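Local atomic coordinates of precorrin-6A reductase (Rhodobacter capsulatus, PDB entry 4X7G), a protein that catalyses the NADPH-dependent reduction of precorrin-6A to precorrin-6B, a step in building the corrin ring of cobalamin (vitamin B12). Residues G202-A205 / K206-A210; K18-D22 / Q23-A27; S143-P146 / Q147-Y150. All coordinates share one frame; numbering follows the deposited sequence.

Interaction 1 (G202-A205 / K206-A210); sequences GAEA and KLIAA. With 3Y8 (3-[(1R,2S,3S,7S,11S,16S,17R,18R,19R)-2,7,12,18-tetrakis(2-hydroxy-2-oxoethyl)-3,13-bis(3-hydroxy-3-oxopropyl)-1,2,5,7,11,17-hexamethyl-17-(3-oxidanyl-3-oxidanylidene-prop-1-enyl)-3,6,8,10,15,16,18,19,21,24-decahydrocorrin-8-yl]propanoic acid), chain C.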
loop_
_atom_site.group_PDB
_atom_site.type_symbol
_atom_site.label_atom_id
_atom_site.label_comp_id
_atom_site.label_asym_id
_atom_site.label_seq_id
_atom_site.Cartn_x
_atom_site.Cartn_y
_atom_site.Cartn_z
ATOM N N GLY A 202 -6.926 5.024 1.455
ATOM C CA GLY A 202 -6.047 5.981 2.034
ATOM C C GLY A 202 -5.352 6.895 1.068
ATOM O O GLY A 202 -4.968 8.022 1.465
ATOM N N ALA A 203 -5.257 6.535 -0.234
ATOM C CA ALA A 203 -4.551 7.395 -1.205
ATOM C C ALA A 203 -5.342 7.532 -2.469
ATOM O O ALA A 203 -4.803 7.924 -3.504
ATOM C CB ALA A 203 -3.164 6.917 -1.411
ATOM N N GLU A 204 -6.680 7.360 -2.402
ATOM C CA GLU A 204 -7.535 7.689 -3.554
ATOM C C GLU A 204 -7.646 9.155 -3.763
ATOM O O GLU A 204 -7.936 9.633 -4.899
ATOM C CB GLU A 204 -8.913 7.066 -3.340
ATOM C CG GLU A 204 -9.908 7.107 -4.414
ATOM C CD GLU A 204 -11.132 6.282 -3.886
ATOM O OE1 GLU A 204 -12.064 6.926 -3.434
ATOM O OE2 GLU A 204 -11.054 5.055 -3.713
ATOM N N ALA A 205 -7.388 9.931 -2.717
ATOM C CA ALA A 205 -7.583 11.389 -2.793
ATOM C C ALA A 205 -6.920 12.055 -3.986
ATOM O O ALA A 205 -7.477 12.928 -4.593
ATOM C CB ALA A 205 -7.116 12.051 -1.517
ATOM N N LYS A 206 -5.675 11.602 -4.318
ATOM C CA LYS A 206 -4.955 12.257 -5.369
ATOM C C LYS A 206 -5.677 12.136 -6.719
ATOM O O LYS A 206 -5.554 13.001 -7.542
ATOM C CB LYS A 206 -3.492 11.757 -5.515
ATOM C CG LYS A 206 -3.419 10.296 -5.774
ATOM C CD LYS A 206 -2.005 9.791 -5.936
ATOM C CE LYS A 206 -1.869 8.320 -5.882
ATOM N NZ LYS A 206 -2.121 7.769 -4.516
ATOM N N LEU A 207 -6.384 11.047 -6.895
ATOM C CA LEU A 207 -7.115 10.833 -8.173
ATOM C C LEU A 207 -8.305 11.776 -8.283
ATOM O O LEU A 207 -8.598 12.331 -9.329
ATOM C CB LEU A 207 -7.629 9.417 -8.299
ATOM C CG LEU A 207 -6.591 8.354 -8.174
ATOM C CD1 LEU A 207 -7.269 6.973 -8.157
ATOM C CD2 LEU A 207 -5.548 8.455 -9.281
ATOM N N ILE A 208 -9.006 11.979 -7.149
ATOM C CA ILE A 208 -10.156 12.902 -7.148
ATOM C C ILE A 208 -9.712 14.315 -7.299
ATOM O O ILE A 208 -10.301 15.133 -8.032
ATOM C CB ILE A 208 -10.988 12.626 -5.869
ATOM C CG1 ILE A 208 -11.442 11.184 -5.770
ATOM C CG2 ILE A 208 -12.173 13.597 -5.806
ATOM C CD1 ILE A 208 -11.901 10.638 -4.417
ATOM N N ALA A 209 -8.607 14.665 -6.579
ATOM C CA ALA A 209 -8.002 15.944 -6.739
ATOM C C ALA A 209 -7.586 16.234 -8.167
ATOM O O ALA A 209 -7.817 17.304 -8.730
ATOM C CB ALA A 209 -6.842 16.094 -5.755
ATOM N N ALA A 210 -6.900 15.270 -8.805
ATOM C CA ALA A 210 -6.537 15.434 -10.176
ATOM C C ALA A 210 -7.757 15.660 -11.056
ATOM O O ALA A 210 -7.696 16.484 -11.943
ATOM C CB ALA A 210 -5.714 14.208 -10.676
HETATM C C48 3Y8 C . 5.327 1.704 6.774
HETATM C C47 3Y8 C . 2.994 3.303 8.274
HETATM C C43 3Y8 C . -3.128 4.162 7.963
HETATM C C42 3Y8 C . -2.104 4.794 6.928
HETATM C C41 3Y8 C . -1.953 3.711 5.877
HETATM C C38 3Y8 C . -2.223 2.784 2.082
HETATM C C37 3Y8 C . -2.648 4.077 2.658
HETATM C C36 3Y8 C . -2.174 6.236 3.844
HETATM C C35 3Y8 C . -1.220 6.094 0.865
HETATM C C32 3Y8 C . 0.430 9.369 -2.310
HETATM C C31 3Y8 C . 0.733 7.810 -2.285
HETATM C C2 3Y8 C . 2.511 5.054 -1.170
HETATM C C1 3Y8 C . 3.187 4.841 0.230
HETATM C C4 3Y8 C . 0.978 5.367 0.643
HETATM C C5 3Y8 C . -0.130 5.479 1.395
HETATM C C7 3Y8 C . -1.534 4.863 3.463
HETATM C C8 3Y8 C . -1.088 4.184 4.714
HETATM C C6 3Y8 C . -0.320 4.988 2.737
HETATM C C3 3Y8 C . 1.235 5.828 -0.791
HETATM C C11 3Y8 C . 2.549 4.112 5.825
HETATM C C12 3Y8 C . 3.336 3.359 6.777
HETATM C C13 3Y8 C . 4.348 2.730 6.196
HETATM C C14 3Y8 C . 4.336 3.095 4.791
HETATM C C15 3Y8 C . 5.253 2.647 3.864
HETATM C C16 3Y8 C . 5.131 3.063 2.463
HETATM C C17 3Y8 C . 6.219 2.909 1.435
HETATM C C18 3Y8 C . 5.554 3.569 0.185
HETATM C C19 3Y8 C . 3.988 3.556 0.467
HETATM C C20 3Y8 C . 3.985 6.079 0.653
HETATM C C21 3Y8 C . 3.606 4.543 9.055
HETATM C C24 3Y8 C . 2.410 5.590 6.203
HETATM C C25 3Y8 C . 3.382 5.848 -2.160
HETATM C C26 3Y8 C . 2.049 3.711 -1.754
HETATM O O59 3Y8 C . 8.123 7.469 2.377
HETATM C C57 3Y8 C . 8.175 6.203 2.687
HETATM O O58 3Y8 C . 9.076 5.615 3.342
HETATM C C56 3Y8 C . 7.113 5.360 2.035
HETATM C C55 3Y8 C . 7.445 3.842 1.872
HETATM C C54 3Y8 C . 6.621 1.469 1.217
HETATM C C60 3Y8 C . 5.798 2.912 -1.173
HETATM C C61 3Y8 C . 7.145 3.004 -1.724
HETATM O O62 3Y8 C . 7.389 2.214 -2.712
HETATM O O63 3Y8 C . 7.991 3.831 -1.286
HETATM N N24 3Y8 C . 3.929 3.316 1.918
HETATM N N23 3Y8 C . 3.277 3.929 4.598
HETATM C C49 3Y8 C . 4.820 0.287 6.472
HETATM C C50 3Y8 C . 5.614 -0.844 7.037
HETATM O O51 3Y8 C . 6.687 -0.627 7.646
HETATM O O52 3Y8 C . 5.039 -1.989 6.930
HETATM O O23 3Y8 C . 2.823 5.111 9.845
HETATM O O22 3Y8 C . 4.753 4.841 8.826
HETATM C C10 3Y8 C . 1.162 3.410 5.667
HETATM C C9 3Y8 C . 0.251 4.067 4.689
HETATM N N22 3Y8 C . 0.734 4.606 3.489
HETATM O O44 3Y8 C . -4.321 4.272 7.647
HETATM O O45 3Y8 C . -2.684 3.837 8.985
HETATM O O39 3Y8 C . -3.142 1.905 2.045
HETATM O O40 3Y8 C . -1.118 2.680 1.554
HETATM N N21 3Y8 C . 2.048 4.844 1.138
HETATM C C27 3Y8 C . 1.217 3.861 -3.060
HETATM O O28 3Y8 C . 1.867 3.923 -4.112
HETATM O O29 3Y8 C . -0.008 3.918 -3.008
HETATM C C30 3Y8 C . 1.126 7.382 -0.905
HETATM O O34 3Y8 C . 1.452 10.097 -2.029
HETATM O O33 3Y8 C . -0.703 9.555 -2.756
#
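Lys206 folds its aliphatic chain back over the carbonyl of Ala203, three residues earlier, and carries its amine on to the bound precorrin. The site is the opening turn of helix 205-213, where the loop leaving strand 192-196 of a Rossmann-type parallel sheet passes into helix and lines the tetrapyrrole pocket. A chi1 of 58° sets CG between the backbone N and the carbonyl carbon, so that the chain first runs back past the loop, with Lys206 CG 3.6 Å from Ala203 O; the chain then stays extended until a bend at chi4 turns the amine inward. There two hydrogen bonds grip it: Lys206 NZ reaches Ala203 O at 2.9 Å, the donor tilted 20° from the carbonyl plane, and also 3Y8 O33 at 2.9 Å, on a propionate arm. The backbone carbonyl thus steadies the amine that holds the ligand carboxylate. Asp181, on helix 178-187, touches the same lysine, while Lys136 and Arg173 hydrogen-bond to the ligand at other points.

Behind the lysine the turn is stitched by the main chain. Glu204 O accepts from Leu207 N, with a weak bond from Ile208 N besides, whereas the Ala205 O to Ala209 N bond is a straight helical one at 174°. The extended Glu204 chain crosses that of Ile208, both partly exposed, with Glu204 OE1 3.8 Å from Ile208 CD1; OE2 makes a weak hydrogen bond to Trp102.

Toward the macrocycle the wall is made of small residues. Gly202 brings its backbone close to an acetate arm, CA lying 3.9 Å from 3Y8 C37, and a CB on it would collide with that carbon. Next along the loop, Ala203 presses on a methyl of the macrocycle, its CB lying 3.1 Å from 3Y8 C35.

Interaction 2 (K18-D22 / Q23-A27); sequences KTLAD and QGFEA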
loop_
_atom_site.group_PDB
_atom_site.type_symbol
_atom_site.label_atom_id
_atom_site.label_comp_id
_atom_site.label_asym_id
_atom_site.label_seq_id
_atom_site.Cartn_x
_atom_site.Cartn_y
_atom_site.Cartn_z
ATOM N N LYS A 18 -8.503 -2.240 13.941
ATOM C CA LYS A 18 -9.496 -1.652 14.818
ATOM C C LYS A 18 -10.644 -2.589 15.013
ATOM O O LYS A 18 -11.113 -2.762 16.178
ATOM C CB LYS A 18 -9.915 -0.344 14.269
ATOM C CG LYS A 18 -10.974 0.238 15.171
ATOM C CD LYS A 18 -11.647 1.512 14.773
ATOM C CE LYS A 18 -12.868 1.824 15.670
ATOM N NZ LYS A 18 -12.612 1.554 17.144
ATOM N N THR A 19 -11.148 -3.196 13.962
ATOM C CA THR A 19 -12.232 -4.133 14.034
ATOM C C THR A 19 -11.877 -5.344 14.911
ATOM O O THR A 19 -12.671 -5.870 15.699
ATOM C CB THR A 19 -12.597 -4.580 12.591
ATOM O OG1 THR A 19 -13.092 -3.410 11.906
ATOM C CG2 THR A 19 -13.631 -5.659 12.557
ATOM N N LEU A 20 -10.728 -5.915 14.660
ATOM C CA LEU A 20 -10.230 -7.098 15.386
ATOM C C LEU A 20 -10.093 -6.790 16.874
ATOM O O LEU A 20 -10.475 -7.589 17.734
ATOM C CB LEU A 20 -8.971 -7.654 14.814
ATOM C CG LEU A 20 -9.070 -8.179 13.415
ATOM C CD1 LEU A 20 -7.693 -8.586 12.927
ATOM C CD2 LEU A 20 -10.065 -9.295 13.296
ATOM N N ALA A 21 -9.534 -5.643 17.209
ATOM C CA ALA A 21 -9.463 -5.259 18.601
ATOM C C ALA A 21 -10.835 -5.083 19.117
ATOM O O ALA A 21 -11.173 -5.605 20.262
ATOM C CB ALA A 21 -8.661 -3.972 18.770
ATOM N N ASP A 22 -11.718 -4.387 18.471
ATOM C CA ASP A 22 -13.021 -4.142 19.013
ATOM C C ASP A 22 -13.784 -5.406 19.216
ATOM O O ASP A 22 -14.552 -5.548 20.198
ATOM C CB ASP A 22 -13.843 -3.225 18.165
ATOM C CG ASP A 22 -13.383 -1.772 18.252
ATOM O OD1 ASP A 22 -12.492 -1.483 19.066
ATOM O OD2 ASP A 22 -13.872 -1.112 17.330
ATOM N N GLN A 23 -13.591 -6.389 18.373
ATOM C CA GLN A 23 -14.321 -7.639 18.525
ATOM C C GLN A 23 -13.614 -8.638 19.395
ATOM O O GLN A 23 -14.141 -9.756 19.601
ATOM C CB GLN A 23 -14.612 -8.252 17.143
ATOM C CG GLN A 23 -15.560 -7.380 16.306
ATOM C CD GLN A 23 -15.954 -8.024 14.997
ATOM O OE1 GLN A 23 -15.903 -9.239 14.833
ATOM N NE2 GLN A 23 -16.432 -7.211 14.082
ATOM N N GLY A 24 -12.500 -8.287 19.970
ATOM C CA GLY A 24 -11.857 -9.144 20.921
ATOM C C GLY A 24 -11.096 -10.313 20.377
ATOM O O GLY A 24 -10.915 -11.325 21.088
ATOM N N PHE A 25 -10.517 -10.211 19.182
ATOM C CA PHE A 25 -9.661 -11.276 18.658
ATOM C C PHE A 25 -8.289 -11.219 19.185
ATOM O O PHE A 25 -7.701 -10.142 19.321
ATOM C CB PHE A 25 -9.608 -11.251 17.111
ATOM C CG PHE A 25 -10.868 -11.702 16.433
ATOM C CD1 PHE A 25 -11.909 -10.870 16.173
ATOM C CD2 PHE A 25 -11.042 -13.101 16.050
ATOM C CE1 PHE A 25 -13.050 -11.305 15.556
ATOM C CE2 PHE A 25 -12.148 -13.522 15.470
ATOM C CZ PHE A 25 -13.163 -12.669 15.224
ATOM N N GLU A 26 -7.645 -12.374 19.364
ATOM C CA GLU A 26 -6.269 -12.457 19.637
ATOM C C GLU A 26 -5.514 -12.307 18.309
ATOM O O GLU A 26 -5.691 -13.096 17.390
ATOM C CB GLU A 26 -5.951 -13.816 20.282
ATOM C CG GLU A 26 -4.652 -14.086 20.840
ATOM C CD GLU A 26 -4.743 -15.175 21.999
ATOM O OE1 GLU A 26 -5.745 -15.327 22.841
ATOM O OE2 GLU A 26 -3.786 -15.849 21.916
ATOM N N ALA A 27 -4.716 -11.287 18.205
ATOM C CA ALA A 27 -4.128 -10.928 16.912
ATOM C C ALA A 27 -2.872 -10.144 17.100
ATOM O O ALA A 27 -2.784 -9.331 18.068
ATOM C CB ALA A 27 -5.098 -10.091 16.083
#
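With chi1 at -63° in Leu20 and -72° in Phe25, each side chain sets its CG anti to its own carbonyl carbon, and the two cross obliquely over the end of helix 11-22. Leu20 CD2 is the branch that touches, 3.8 Å from Phe25 CD1, while the other branch, Leu20 CD1, turns to Ala27 CB at 4.4 Å. Leu4 of strand 4-7 packs against Leu20, Phe25 and Ala27 alike, and Met238 of helix 234-243 also meets the phenylalanine.

Next to this apolar contact the main chain closes the helix. Gln23 N still makes a helical bond to Thr19 O at 2.9 Å, and Gln23 CG rests 3.3 Å from Thr19 O. Gly24 then leaves the helix with a positive phi of 77°, and its N bonds to Ala21 O at 3.0 Å, coming from above the carbonyl plane. The next amide, Phe25 N, reaches back to Leu20 O at 3.0 Å and satisfies a carbonyl of the last turn; that same oxygen lies in plane at the edge of the phenylalanine ring.

The paired bonds 24-to-21 and 25-to-20 round a glycine in the left-handed helical conformation, with Leu20 against Phe25, form a Schellman motif, which here turns the helix of a Rossmann beta-alpha-beta crossover into strand 27-31.

Interaction 3 (S143-P146 / Q147-Y150); sequences SAAP and QHHY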
loop_
_atom_site.group_PDB
_atom_site.type_symbol
_atom_site.label_atom_id
_atom_site.label_comp_id
_atom_site.label_asym_id
_atom_site.label_seq_id
_atom_site.Cartn_x
_atom_site.Cartn_y
_atom_site.Cartn_z
ATOM N N SER A 143 15.108 9.166 -12.412
ATOM C CA SER A 143 16.374 9.710 -12.809
ATOM C C SER A 143 16.677 9.414 -14.262
ATOM O O SER A 143 17.553 10.056 -14.841
ATOM C CB SER A 143 17.525 9.140 -11.954
ATOM O OG SER A 143 17.724 7.704 -12.174
ATOM N N ALA A 144 15.897 8.583 -14.900
ATOM C CA ALA A 144 15.983 8.403 -16.363
ATOM C C ALA A 144 15.225 9.449 -17.136
ATOM O O ALA A 144 15.351 9.585 -18.350
ATOM C CB ALA A 144 15.441 7.049 -16.679
ATOM N N ALA A 145 14.426 10.294 -16.441
ATOM C CA ALA A 145 13.774 11.432 -17.049
ATOM C C ALA A 145 14.057 12.643 -16.200
ATOM O O ALA A 145 13.118 13.267 -15.539
ATOM C CB ALA A 145 12.263 11.215 -17.283
ATOM N N PRO A 146 15.293 13.102 -16.080
ATOM C CA PRO A 146 15.674 14.116 -15.108
ATOM C C PRO A 146 15.233 15.479 -15.436
ATOM O O PRO A 146 15.396 16.373 -14.524
ATOM C CB PRO A 146 17.215 13.977 -15.114
ATOM C CG PRO A 146 17.517 13.595 -16.520
ATOM C CD PRO A 146 16.455 12.588 -16.860
ATOM N N GLN A 147 14.776 15.766 -16.614
ATOM C CA GLN A 147 14.431 17.102 -17.067
ATOM C C GLN A 147 13.218 17.760 -16.370
ATOM O O GLN A 147 12.987 18.988 -16.481
ATOM C CB GLN A 147 14.229 17.186 -18.576
ATOM C CG GLN A 147 12.985 16.547 -19.168
ATOM C CD GLN A 147 13.160 15.067 -19.488
ATOM O OE1 GLN A 147 13.951 14.287 -18.868
ATOM N NE2 GLN A 147 12.337 14.634 -20.406
ATOM N N HIS A 148 12.352 16.934 -15.783
ATOM C CA HIS A 148 11.093 17.458 -15.196
ATOM C C HIS A 148 11.355 18.102 -13.845
ATOM O O HIS A 148 12.317 17.720 -13.168
ATOM C CB HIS A 148 10.097 16.316 -15.077
ATOM C CG HIS A 148 9.799 15.727 -16.410
ATOM N ND1 HIS A 148 9.258 16.480 -17.406
ATOM C CD2 HIS A 148 10.039 14.504 -16.924
ATOM C CE1 HIS A 148 9.144 15.716 -18.500
ATOM N NE2 HIS A 148 9.583 14.517 -18.237
ATOM N N HIS A 149 10.374 18.924 -13.458
ATOM C CA HIS A 149 10.267 19.231 -12.015
ATOM C C HIS A 149 9.398 18.148 -11.350
ATOM O O HIS A 149 8.299 17.900 -11.885
ATOM C CB HIS A 149 9.624 20.595 -11.798
ATOM C CG HIS A 149 9.217 20.810 -10.378
ATOM N ND1 HIS A 149 10.125 20.915 -9.360
ATOM C CD2 HIS A 149 8.006 20.859 -9.796
ATOM C CE1 HIS A 149 9.498 20.964 -8.223
ATOM N NE2 HIS A 149 8.221 20.968 -8.447
ATOM N N TYR A 150 9.854 17.589 -10.296
ATOM C CA TYR A 150 9.169 16.565 -9.580
ATOM C C TYR A 150 8.729 17.054 -8.209
ATOM O O TYR A 150 9.521 17.700 -7.476
ATOM C CB TYR A 150 9.991 15.317 -9.431
ATOM C CG TYR A 150 10.273 14.576 -10.720
ATOM C CD1 TYR A 150 9.247 13.915 -11.340
ATOM C CD2 TYR A 150 11.521 14.590 -11.344
ATOM C CE1 TYR A 150 9.480 13.217 -12.545
ATOM C CE2 TYR A 150 11.758 13.936 -12.522
ATOM C CZ TYR A 150 10.730 13.223 -13.077
ATOM O OH TYR A 150 10.914 12.478 -14.255
HETATM O O HOH W 1 14.422 16.375 -11.901
#
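Tyr150 points its hydroxyl at the backbone of Ala145, donating from OH to Ala145 O over 2.7 Å. The bond leaves the carbonyl at 134° and lies 25° off its plane, while the acceptor sits at the edge of the ring, near the ring plane. The alanine methyl is close too, with Ala145 CB 3.5 Å from Tyr150 OH. Over the other face of the Ala145-Pro146 peptide Gln147 bends its amide back, and OE1 stands 3.1 Å from Ala145 C. Two torsions produce this reach: CG lies between the backbone N and the carbonyl carbon (chi1 72°), and chi2 folds the chain sharply. The far end of that amide is held by Gln125, whose backbone O accepts from Gln147 NE2.

Ala145 to His148 form a type I beta turn at the entry to strand 149-154 of the second parallel sheet. The tyrosine hydroxyl, coming from further along the chain, supplies a donor to the turn's first carbonyl. A phenylalanine in place of Tyr150 would probably leave Ala145 O without this donor and the start of the turn less firmly tied to the strand.

The imidazole of His148 lies beside the bend. Gln147 CG lies 3.9 Å above the imidazole plane, over its centre, and Tyr150 OH meets the edge of that ring in plane. His148 CB in turn sits against one face of the phenol, offset toward the rim. A water lies 2.8 Å from Pro146 O and 2.8 Å from His148 O, bridging the turn.

Farther out, the backbone N of Ala128 hydrogen-bonds to His148 ND1, which fixes the imidazole, while Val130 and Leu132 of strand 129-132 pack against the tyrosine ring.

Overall arrangement
The three contacts are spread along an elongated molecule of two six-stranded parallel sheets, with the ligands bound between them. Interaction 1 alone touches the precorrin, and Ala203 in it has its side chain about 8 Å from the bound NADP. Interaction 2 belongs to the first sheet's domain and interaction 3 to the second's; their centres are about 45 Å apart, on opposite sides of the centre of the chain. The side chains of Thr19 and Tyr150 are each about 12 Å from the precorrin, so neither contact reaches it. Interaction 1, following strand 192-196, lies in the same half as interaction 3 (centres about 23 Å apart), its centre about 29 Å from that of interaction 2.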